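Local coordinates for catalase-3 (Neurospora crassa, PDB 3EJ6), which breaks down hydrogen peroxide to oxygen and water with a heme cofactor, probably protecting the cell from peroxide damage, at residues 451-456 with 516-521; 457-462 with 527-532. All coordinates share one frame; numbering follows the deposited sequence.

Contact 1 of 2, residues 451-456 with 516-521. With NAG (2-acetamido-2-deoxy-beta-D-glucopyranose), chain E.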
ATOM      1  N   PRO A 451      41.791   9.117  10.831  1.00 23.05           N
ATOM      2  CA  PRO A 451      41.800   7.813  11.506  1.00 23.04           C
ATOM      3  C   PRO A 451      42.987   7.623  12.453  1.00 23.02           C
ATOM      4  O   PRO A 451      42.814   7.131  13.570  1.00 22.99           O
ATOM      5  CB  PRO A 451      41.895   6.821  10.346  1.00 23.04           C
ATOM      6  CG  PRO A 451      41.263   7.509   9.213  1.00 23.05           C
ATOM      7  CD  PRO A 451      41.514   8.979   9.390  1.00 23.05           C
ATOM      8  N   ARG A 452      44.176   8.011  11.998  1.00 23.01           N
ATOM      9  CA  ARG A 452      45.382   7.972  12.831  1.00 22.99           C
ATOM     10  C   ARG A 452      45.295   8.981  13.978  1.00 22.98           C
ATOM     11  O   ARG A 452      45.711   8.689  15.100  1.00 22.97           O
ATOM     12  CB  ARG A 452      46.635   8.235  11.982  1.00 23.00           C
ATOM     13  CG  ARG A 452      47.955   8.254  12.762  1.00 22.99           C
ATOM     14  CD  ARG A 452      48.246   6.922  13.441  1.00 22.98           C
ATOM     15  NE  ARG A 452      49.519   6.931  14.161  1.00 22.96           N
ATOM     16  CZ  ARG A 452      50.723   6.823  13.602  1.00 22.90           C
ATOM     17  NH1 ARG A 452      50.858   6.701  12.285  1.00 22.91           N
ATOM     18  NH2 ARG A 452      51.808   6.841  14.369  1.00 22.94           N
ATOM     19  N   LEU A 453      44.760  10.166  13.685  1.00 22.98           N
ATOM     20  CA  LEU A 453      44.548  11.209  14.698  1.00 22.98           C
ATOM     21  C   LEU A 453      43.632  10.726  15.823  1.00 22.97           C
ATOM     22  O   LEU A 453      43.856  11.045  16.994  1.00 22.96           O
ATOM     23  CB  LEU A 453      43.967  12.476  14.056  1.00 22.98           C
ATOM     24  CG  LEU A 453      43.805  13.711  14.950  1.00 23.00           C
ATOM     25  CD1 LEU A 453      45.148  14.184  15.484  1.00 23.00           C
ATOM     26  CD2 LEU A 453      43.115  14.829  14.183  1.00 22.95           C
ATOM     27  N   PHE A 454      42.604   9.962  15.462  1.00 22.96           N
ATOM     28  CA  PHE A 454      41.690   9.373  16.441  1.00 22.96           C
ATOM     29  C   PHE A 454      42.393   8.311  17.287  1.00 22.97           C
ATOM     30  O   PHE A 454      42.249   8.291  18.509  1.00 22.96           O
ATOM     31  CB  PHE A 454      40.469   8.763  15.744  1.00 22.96           C
ATOM     32  CG  PHE A 454      39.594   7.948  16.659  1.00 22.91           C
ATOM     33  CD1 PHE A 454      38.771   8.569  17.591  1.00 22.88           C
ATOM     34  CD2 PHE A 454      39.600   6.560  16.597  1.00 22.92           C
ATOM     35  CE1 PHE A 454      37.965   7.820  18.441  1.00 22.88           C
ATOM     36  CE2 PHE A 454      38.797   5.805  17.443  1.00 22.91           C
ATOM     37  CZ  PHE A 454      37.978   6.437  18.366  1.00 22.89           C
ATOM     38  N   PHE A 455      43.144   7.434  16.626  1.00 23.00           N
ATOM     39  CA  PHE A 455      43.888   6.367  17.306  1.00 23.01           C
ATOM     40  C   PHE A 455      44.969   6.919  18.242  1.00 23.03           C
ATOM     41  O   PHE A 455      45.210   6.361  19.314  1.00 23.02           O
ATOM     42  CB  PHE A 455      44.521   5.416  16.286  1.00 23.02           C
ATOM     43  CG  PHE A 455      45.151   4.195  16.902  1.00 23.05           C
ATOM     44  CD1 PHE A 455      44.376   3.091  17.234  1.00 23.06           C
ATOM     45  CD2 PHE A 455      46.518   4.151  17.149  1.00 22.99           C
ATOM     46  CE1 PHE A 455      44.953   1.961  17.803  1.00 23.05           C
ATOM     47  CE2 PHE A 455      47.102   3.026  17.718  1.00 23.02           C
ATOM     48  CZ  PHE A 455      46.319   1.930  18.045  1.00 23.03           C
ATOM     49  N   ASN A 456      45.618   8.005  17.826  1.00 23.06           N
ATOM     50  CA  ASN A 456      46.629   8.675  18.652  1.00 23.09           C
ATOM     51  C   ASN A 456      46.047   9.288  19.923  1.00 23.12           C
ATOM     52  O   ASN A 456      46.711   9.331  20.961  1.00 23.12           O
ATOM     53  CB  ASN A 456      47.337   9.774  17.849  1.00 23.09           C
ATOM     54  CG  ASN A 456      48.338   9.224  16.852  1.00 23.16           C
ATOM     55  OD1 ASN A 456      48.745   8.066  16.936  1.00 23.24           O
ATOM     56  ND2 ASN A 456      48.750  10.060  15.906  1.00 23.23           N
ATOM     57  N   TYR A 516      51.170   8.785   5.455  1.00 23.27           N
ATOM     58  CA  TYR A 516      50.100   9.384   6.251  1.00 23.25           C
ATOM     59  C   TYR A 516      50.292   9.238   7.767  1.00 23.22           C
ATOM     60  O   TYR A 516      49.358   9.471   8.538  1.00 23.24           O
ATOM     61  CB  TYR A 516      48.765   8.760   5.831  1.00 23.25           C
ATOM     62  CG  TYR A 516      48.339   9.137   4.429  1.00 23.29           C
ATOM     63  CD1 TYR A 516      48.381   8.213   3.387  1.00 23.32           C
ATOM     64  CD2 TYR A 516      47.897  10.425   4.146  1.00 23.37           C
ATOM     65  CE1 TYR A 516      47.988   8.564   2.100  1.00 23.34           C
ATOM     66  CE2 TYR A 516      47.504  10.786   2.866  1.00 23.38           C
ATOM     67  CZ  TYR A 516      47.552   9.853   1.847  1.00 23.38           C
ATOM     68  OH  TYR A 516      47.163  10.208   0.576  1.00 23.51           O
ATOM     69  N   TYR A 517      51.500   8.871   8.192  1.00 23.19           N
ATOM     70  CA  TYR A 517      51.803   8.717   9.614  1.00 23.17           C
ATOM     71  C   TYR A 517      52.049  10.072  10.269  1.00 23.17           C
ATOM     72  O   TYR A 517      52.642  10.969   9.666  1.00 23.16           O
ATOM     73  CB  TYR A 517      53.035   7.830   9.828  1.00 23.17           C
ATOM     74  CG  TYR A 517      52.919   6.395   9.339  1.00 23.17           C
ATOM     75  CD1 TYR A 517      54.059   5.612   9.181  1.00 23.18           C
ATOM     76  CD2 TYR A 517      51.683   5.821   9.031  1.00 23.13           C
ATOM     77  CE1 TYR A 517      53.978   4.300   8.735  1.00 23.18           C
ATOM     78  CE2 TYR A 517      51.593   4.511   8.583  1.00 23.16           C
ATOM     79  CZ  TYR A 517      52.744   3.756   8.436  1.00 23.22           C
ATOM     80  OH  TYR A 517      52.666   2.456   7.992  1.00 23.27           O
ATOM     81  N   HIS A 518      51.595  10.203  11.512  1.00 23.17           N
ATOM     82  CA  HIS A 518      51.819  11.412  12.309  1.00 23.16           C
ATOM     83  C   HIS A 518      51.575  11.137  13.794  1.00 23.17           C
ATOM     84  O   HIS A 518      51.069  10.074  14.162  1.00 23.16           O
ATOM     85  CB  HIS A 518      50.929  12.562  11.827  1.00 23.13           C
ATOM     86  CG  HIS A 518      49.464  12.317  12.011  1.00 23.08           C
ATOM     87  ND1 HIS A 518      48.785  12.698  13.147  1.00 23.05           N
ATOM     88  CD2 HIS A 518      48.547  11.736  11.202  1.00 23.03           C
ATOM     89  CE1 HIS A 518      47.513  12.359  13.033  1.00 22.99           C
ATOM     90  NE2 HIS A 518      47.342  11.774  11.861  1.00 22.96           N
ATOM     91  N   ASN A 519      51.941  12.102  14.635  1.00 23.17           N
ATOM     92  CA  ASN A 519      51.808  11.972  16.093  1.00 23.19           C
ATOM     93  C   ASN A 519      50.917  13.041  16.745  1.00 23.22           C
ATOM     94  O   ASN A 519      50.939  13.210  17.967  1.00 23.24           O
ATOM     95  CB  ASN A 519      53.196  11.990  16.744  1.00 23.20           C
ATOM     96  CG  ASN A 519      54.114  10.903  16.208  1.00 23.19           C
ATOM     97  OD1 ASN A 519      55.304  11.133  15.994  1.00 23.15           O
ATOM     98  ND2 ASN A 519      53.564   9.712  15.991  1.00 23.20           N
ATOM     99  N   ASN A 520      50.137  13.754  15.934  1.00 23.24           N
ATOM    100  CA  ASN A 520      49.193  14.755  16.444  1.00 23.27           C
ATOM    101  C   ASN A 520      48.078  14.133  17.290  1.00 23.27           C
ATOM    102  O   ASN A 520      47.667  12.996  17.055  1.00 23.25           O
ATOM    103  CB  ASN A 520      48.577  15.565  15.293  1.00 23.29           C
ATOM    104  CG  ASN A 520      49.474  16.702  14.826  1.00 23.34           C
ATOM    105  OD1 ASN A 520      50.695  16.666  15.004  1.00 23.19           O
ATOM    106  ND2 ASN A 520      48.861  17.729  14.234  1.00 23.56           N
ATOM    107  N   VAL A 521      47.604  14.899  18.272  1.00 23.28           N
ATOM    108  CA  VAL A 521      46.579  14.444  19.216  1.00 23.30           C
ATOM    109  C   VAL A 521      45.515  15.528  19.420  1.00 23.30           C
ATOM    110  O   VAL A 521      45.815  16.722  19.352  1.00 23.31           O
ATOM    111  CB  VAL A 521      47.202  14.087  20.588  1.00 23.29           C
ATOM    112  CG1 VAL A 521      46.150  13.515  21.530  1.00 23.33           C
ATOM    113  CG2 VAL A 521      48.350  13.101  20.417  1.00 23.32           C
TER
HETATM  114  C1  NAG E5002      49.489  18.134  12.996  1.00 23.97           C
HETATM  115  C2  NAG E5002      50.127  19.486  12.681  1.00 24.15           C
HETATM  116  C3  NAG E5002      50.230  19.728  11.176  1.00 24.16           C
HETATM  117  C4  NAG E5002      50.715  18.488  10.432  1.00 24.14           C
HETATM  118  C5  NAG E5002      49.950  17.244  10.875  1.00 24.15           C
HETATM  119  C6  NAG E5002      50.451  15.985  10.172  1.00 24.21           C
HETATM  120  C7  NAG E5002      49.572  20.922  14.565  1.00 24.38           C
HETATM  121  C8  NAG E5002      50.735  21.837  14.813  1.00 24.31           C
HETATM  122  N2  NAG E5002      49.363  20.555  13.303  1.00 24.25           N
HETATM  123  O3  NAG E5002      51.120  20.794  10.931  1.00 24.27           O
HETATM  124  O4  NAG E5002      50.551  18.688   9.046  1.00 24.16           O
HETATM  125  O5  NAG E5002      50.113  17.094  12.270  1.00 24.04           O
HETATM  126  O6  NAG E5002      49.425  15.449   9.366  1.00 24.26           O
HETATM  127  O7  NAG E5002      48.864  20.547  15.498  1.00 24.44           O
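R452 and N456, one turn apart on helix 449-456, face the irregular loop of residues 516-521, and the two backbones draw closer along their length, from 7.2 Å between the CA atoms of R452 and Y517 to 5.8 Å between those of N456 and V521. The grip is made by the amide of N456. Its ND2 donates to the backbone O of H518 at 2.9 Å; the oxygen lies in the amide plane, while the nitrogen sits above the carbonyl plane of H518. The same ND2 makes a weak bond to N520 O. The other end of this amide, OD1, takes the NE of R452 at 3.1 Å, fixing the amide's orientation. R452 bends at CG (chi2 61°), and its guanidinium comes under H518 O, which stands 3.2 Å above the centre of one face without being hydrogen-bonded to it. The guanidinium crosses Y517 obliquely, planes 66° apart, with Y517 CD2 near its edge at NH1, which bonds weakly to I493 O. Nearer the helix, R452 CG packs over one face of the H518 imidazole in a CH-pi contact, 4.0 Å from the centroid, and L453 CB meets the edge of that ring. The imidazole is pinned at both nitrogens: ND1 accepts from N520 N in the ring plane at 3.3 Å, and NE2 is bonded to T449 O. Because a carbonyl can only accept, NE2 should carry a proton and ND1 a lone pair, consistent with a neutral ring beside the arginine. L453 CD1 packs 3.2 Å from N520 O, and the ND2 of that asparagine is covalently joined to NAG C1. The chemistry thus ties an N-glycosylated loop to the helix; the sugar leads away, though its C6 rests near H518 CB.

Contact 2 of 2, residues 457-462 with 527-532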
ATOM      1  N   SER A 457      44.802   9.748  19.835  1.00 23.14           N
ATOM      2  CA  SER A 457      44.145  10.466  20.927  1.00 23.17           C
ATOM      3  C   SER A 457      43.450   9.554  21.950  1.00 23.18           C
ATOM      4  O   SER A 457      42.765  10.043  22.852  1.00 23.18           O
ATOM      5  CB  SER A 457      43.142  11.461  20.342  1.00 23.19           C
ATOM      6  OG  SER A 457      43.796  12.415  19.523  1.00 23.19           O
ATOM      7  N   LEU A 458      43.630   8.241  21.812  1.00 23.19           N
ATOM      8  CA  LEU A 458      43.103   7.269  22.776  1.00 23.19           C
ATOM      9  C   LEU A 458      44.190   6.831  23.753  1.00 23.17           C
ATOM     10  O   LEU A 458      45.382   6.983  23.483  1.00 23.18           O
ATOM     11  CB  LEU A 458      42.538   6.042  22.054  1.00 23.19           C
ATOM     12  CG  LEU A 458      41.270   6.263  21.226  1.00 23.23           C
ATOM     13  CD1 LEU A 458      40.978   5.047  20.359  1.00 23.21           C
ATOM     14  CD2 LEU A 458      40.084   6.582  22.125  1.00 23.22           C
ATOM     15  N   THR A 459      43.764   6.283  24.888  1.00 23.15           N
ATOM     16  CA  THR A 459      44.686   5.775  25.907  1.00 23.15           C
ATOM     17  C   THR A 459      45.235   4.405  25.488  1.00 23.16           C
ATOM     18  O   THR A 459      44.608   3.712  24.685  1.00 23.16           O
ATOM     19  CB  THR A 459      43.994   5.655  27.283  1.00 23.16           C
ATOM     20  OG1 THR A 459      42.910   4.722  27.204  1.00 23.18           O
ATOM     21  CG2 THR A 459      43.464   7.008  27.737  1.00 23.15           C
ATOM     22  N   PRO A 460      46.411   4.013  26.021  1.00 23.16           N
ATOM     23  CA  PRO A 460      47.034   2.719  25.710  1.00 23.16           C
ATOM     24  C   PRO A 460      46.078   1.522  25.726  1.00 23.15           C
ATOM     25  O   PRO A 460      46.138   0.678  24.831  1.00 23.19           O
ATOM     26  CB  PRO A 460      48.081   2.567  26.815  1.00 23.16           C
ATOM     27  CG  PRO A 460      48.467   3.951  27.150  1.00 23.16           C
ATOM     28  CD  PRO A 460      47.245   4.804  26.948  1.00 23.17           C
ATOM     29  N   VAL A 461      45.213   1.459  26.735  1.00 23.14           N
ATOM     30  CA  VAL A 461      44.254   0.354  26.872  1.00 23.13           C
ATOM     31  C   VAL A 461      43.084   0.496  25.891  1.00 23.12           C
ATOM     32  O   VAL A 461      42.576  -0.500  25.376  1.00 23.10           O
ATOM     33  CB  VAL A 461      43.700   0.249  28.309  1.00 23.12           C
ATOM     34  CG1 VAL A 461      42.800  -0.973  28.444  1.00 23.11           C
ATOM     35  CG2 VAL A 461      44.837   0.184  29.319  1.00 23.12           C
ATOM     36  N   GLU A 462      42.659   1.733  25.646  1.00 23.13           N
ATOM     37  CA  GLU A 462      41.627   2.016  24.640  1.00 23.14           C
ATOM     38  C   GLU A 462      42.096   1.633  23.238  1.00 23.14           C
ATOM     39  O   GLU A 462      41.320   1.113  22.434  1.00 23.16           O
ATOM     40  CB  GLU A 462      41.228   3.494  24.664  1.00 23.14           C
ATOM     41  CG  GLU A 462      40.240   3.848  25.759  1.00 23.20           C
ATOM     42  CD  GLU A 462      39.976   5.340  25.851  1.00 23.24           C
ATOM     43  OE1 GLU A 462      40.950   6.112  25.968  1.00 23.33           O
ATOM     44  OE2 GLU A 462      38.795   5.742  25.812  1.00 23.31           O
ATOM     45  N   ILE A 527      36.836   7.792  25.821  1.00 23.23           N
ATOM     46  CA  ILE A 527      35.727   7.535  26.748  1.00 23.23           C
ATOM     47  C   ILE A 527      36.235   7.145  28.136  1.00 23.24           C
ATOM     48  O   ILE A 527      35.814   7.713  29.145  1.00 23.23           O
ATOM     49  CB  ILE A 527      34.815   6.400  26.237  1.00 23.23           C
ATOM     50  CG1 ILE A 527      34.187   6.776  24.894  1.00 23.24           C
ATOM     51  CG2 ILE A 527      33.722   6.091  27.257  1.00 23.21           C
ATOM     52  CD1 ILE A 527      33.222   5.735  24.363  1.00 23.28           C
ATOM     53  N   PHE A 528      37.143   6.172  28.169  1.00 23.25           N
ATOM     54  CA  PHE A 528      37.636   5.590  29.421  1.00 23.25           C
ATOM     55  C   PHE A 528      38.630   6.489  30.172  1.00 23.27           C
ATOM     56  O   PHE A 528      39.004   6.185  31.305  1.00 23.26           O
ATOM     57  CB  PHE A 528      38.287   4.229  29.148  1.00 23.24           C
ATOM     58  CG  PHE A 528      37.334   3.192  28.610  1.00 23.23           C
ATOM     59  CD1 PHE A 528      37.078   3.101  27.247  1.00 23.21           C
ATOM     60  CD2 PHE A 528      36.704   2.296  29.465  1.00 23.18           C
ATOM     61  CE1 PHE A 528      36.204   2.145  26.745  1.00 23.24           C
ATOM     62  CE2 PHE A 528      35.830   1.335  28.969  1.00 23.19           C
ATOM     63  CZ  PHE A 528      35.580   1.261  27.608  1.00 23.22           C
ATOM     64  N   ASN A 529      39.052   7.584  29.541  1.00 23.30           N
ATOM     65  CA  ASN A 529      40.023   8.503  30.139  1.00 23.33           C
ATOM     66  C   ASN A 529      39.426   9.325  31.283  1.00 23.34           C
ATOM     67  O   ASN A 529      40.022   9.428  32.357  1.00 23.33           O
ATOM     68  CB  ASN A 529      40.594   9.441  29.067  1.00 23.34           C
ATOM     69  CG  ASN A 529      41.823  10.206  29.540  1.00 23.39           C
ATOM     70  OD1 ASN A 529      42.516   9.790  30.471  1.00 23.55           O
ATOM     71  ND2 ASN A 529      42.103  11.330  28.890  1.00 23.48           N
ATOM     72  N   GLU A 530      38.251   9.904  31.044  1.00 23.35           N
ATOM     73  CA  GLU A 530      37.584  10.762  32.029  1.00 23.36           C
ATOM     74  C   GLU A 530      36.779   9.958  33.048  1.00 23.35           C
ATOM     75  O   GLU A 530      36.417   8.806  32.804  1.00 23.38           O
ATOM     76  CB  GLU A 530      36.652  11.758  31.334  1.00 23.38           C
ATOM     77  CG  GLU A 530      37.353  12.720  30.386  1.00 23.47           C
ATOM     78  CD  GLU A 530      36.447  13.848  29.919  1.00 23.66           C
ATOM     79  OE1 GLU A 530      36.316  14.039  28.690  1.00 23.74           O
ATOM     80  OE2 GLU A 530      35.860  14.541  30.777  1.00 23.79           O
ATOM     81  N   SER A 531      36.508  10.589  34.188  1.00 23.31           N
ATOM     82  CA  SER A 531      35.648  10.021  35.225  1.00 23.30           C
ATOM     83  C   SER A 531      34.214  10.519  35.055  1.00 23.28           C
ATOM     84  O   SER A 531      33.984  11.591  34.492  1.00 23.28           O
ATOM     85  CB  SER A 531      36.163  10.403  36.613  1.00 23.29           C
ATOM     86  OG  SER A 531      37.472   9.905  36.826  1.00 23.30           O
ATOM     87  N   LEU A 532      33.256   9.736  35.548  1.00 23.26           N
ATOM     88  CA  LEU A 532      31.840  10.098  35.464  1.00 23.24           C
ATOM     89  C   LEU A 532      31.519  11.212  36.465  1.00 23.23           C
ATOM     90  O   LEU A 532      31.961  11.154  37.613  1.00 23.21           O
ATOM     91  CB  LEU A 532      30.952   8.882  35.744  1.00 23.24           C
ATOM     92  CG  LEU A 532      31.121   7.675  34.816  1.00 23.27           C
ATOM     93  CD1 LEU A 532      30.245   6.522  35.284  1.00 23.26           C
ATOM     94  CD2 LEU A 532      30.802   8.039  33.373  1.00 23.23           C
TER
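Both carboxylate oxygens of E462 are gripped twice, and OE2 is the one that reaches across, taking the backbone N of I527 at 2.8 Å and that of F528 at 2.9 Å. The two donors come from different directions: I527 N arrives nearly along the C-O axis, whereas F528 N stands above the carboxylate plane, 56° out of it. Two successive N-H groups can converge on one oxygen because the backbone turns at I527, where psi is helical, and their dipoles would probably stabilise the negative charge of a buried glutamate. The other oxygen, OE1, looks back to its own segment. T459 N reaches it at 3.0 Å and T459 OG1 at 2.7 Å, from opposite faces of the carboxylate plane. T459 is the N-cap of helix 460-474, and its OG1 also accepts a weak bond from E462 N, so the pair closes a capping box. The threonine hydroxyl lies between its own N and carbonyl carbon (chi1 62°), where it can serve both E462 N and OE1, and this leaves CG2 to pack on N529 CB at 4.0 Å. Beyond CG the glutamate runs extended, past the side of F528: its CG lies 3.6 Å from F528 CD1, and OE2 is at the edge of the ring, in its plane, with carboxylate and ring planes 84° apart. One glutamate therefore caps a helix and clamps a loop at once. The contact sits where helix 449-456 gives way to helix 460-474, with L458 tucked against Q463 and V466 of the latter; the loop that follows helix 495-505 passes through 527-532 on its way to strand 539-543, the central first strand of the C-terminal parallel sheet, and L532 already pairs by backbone bonds with K672.

The two contacts follow one another along the same pair of chain segments: helix 449-456 leads directly into helix 460-474, and the long linker after helix 495-505 meets the first in contact 1 and the start of the second in contact 2, so both run in the same order. Their centres are 16 Å apart, and they touch where V521 CG1 packs 3.3 Å from S457 OG, a hydroxyl that also bonds T522 N and L453 O. Contact 1 is at the surface, by the glycan; contact 2 is partly buried, toward the C-terminal domain. Both lie away from the heme pocket and its predicted catalytic residues, joining the helical region to the linker.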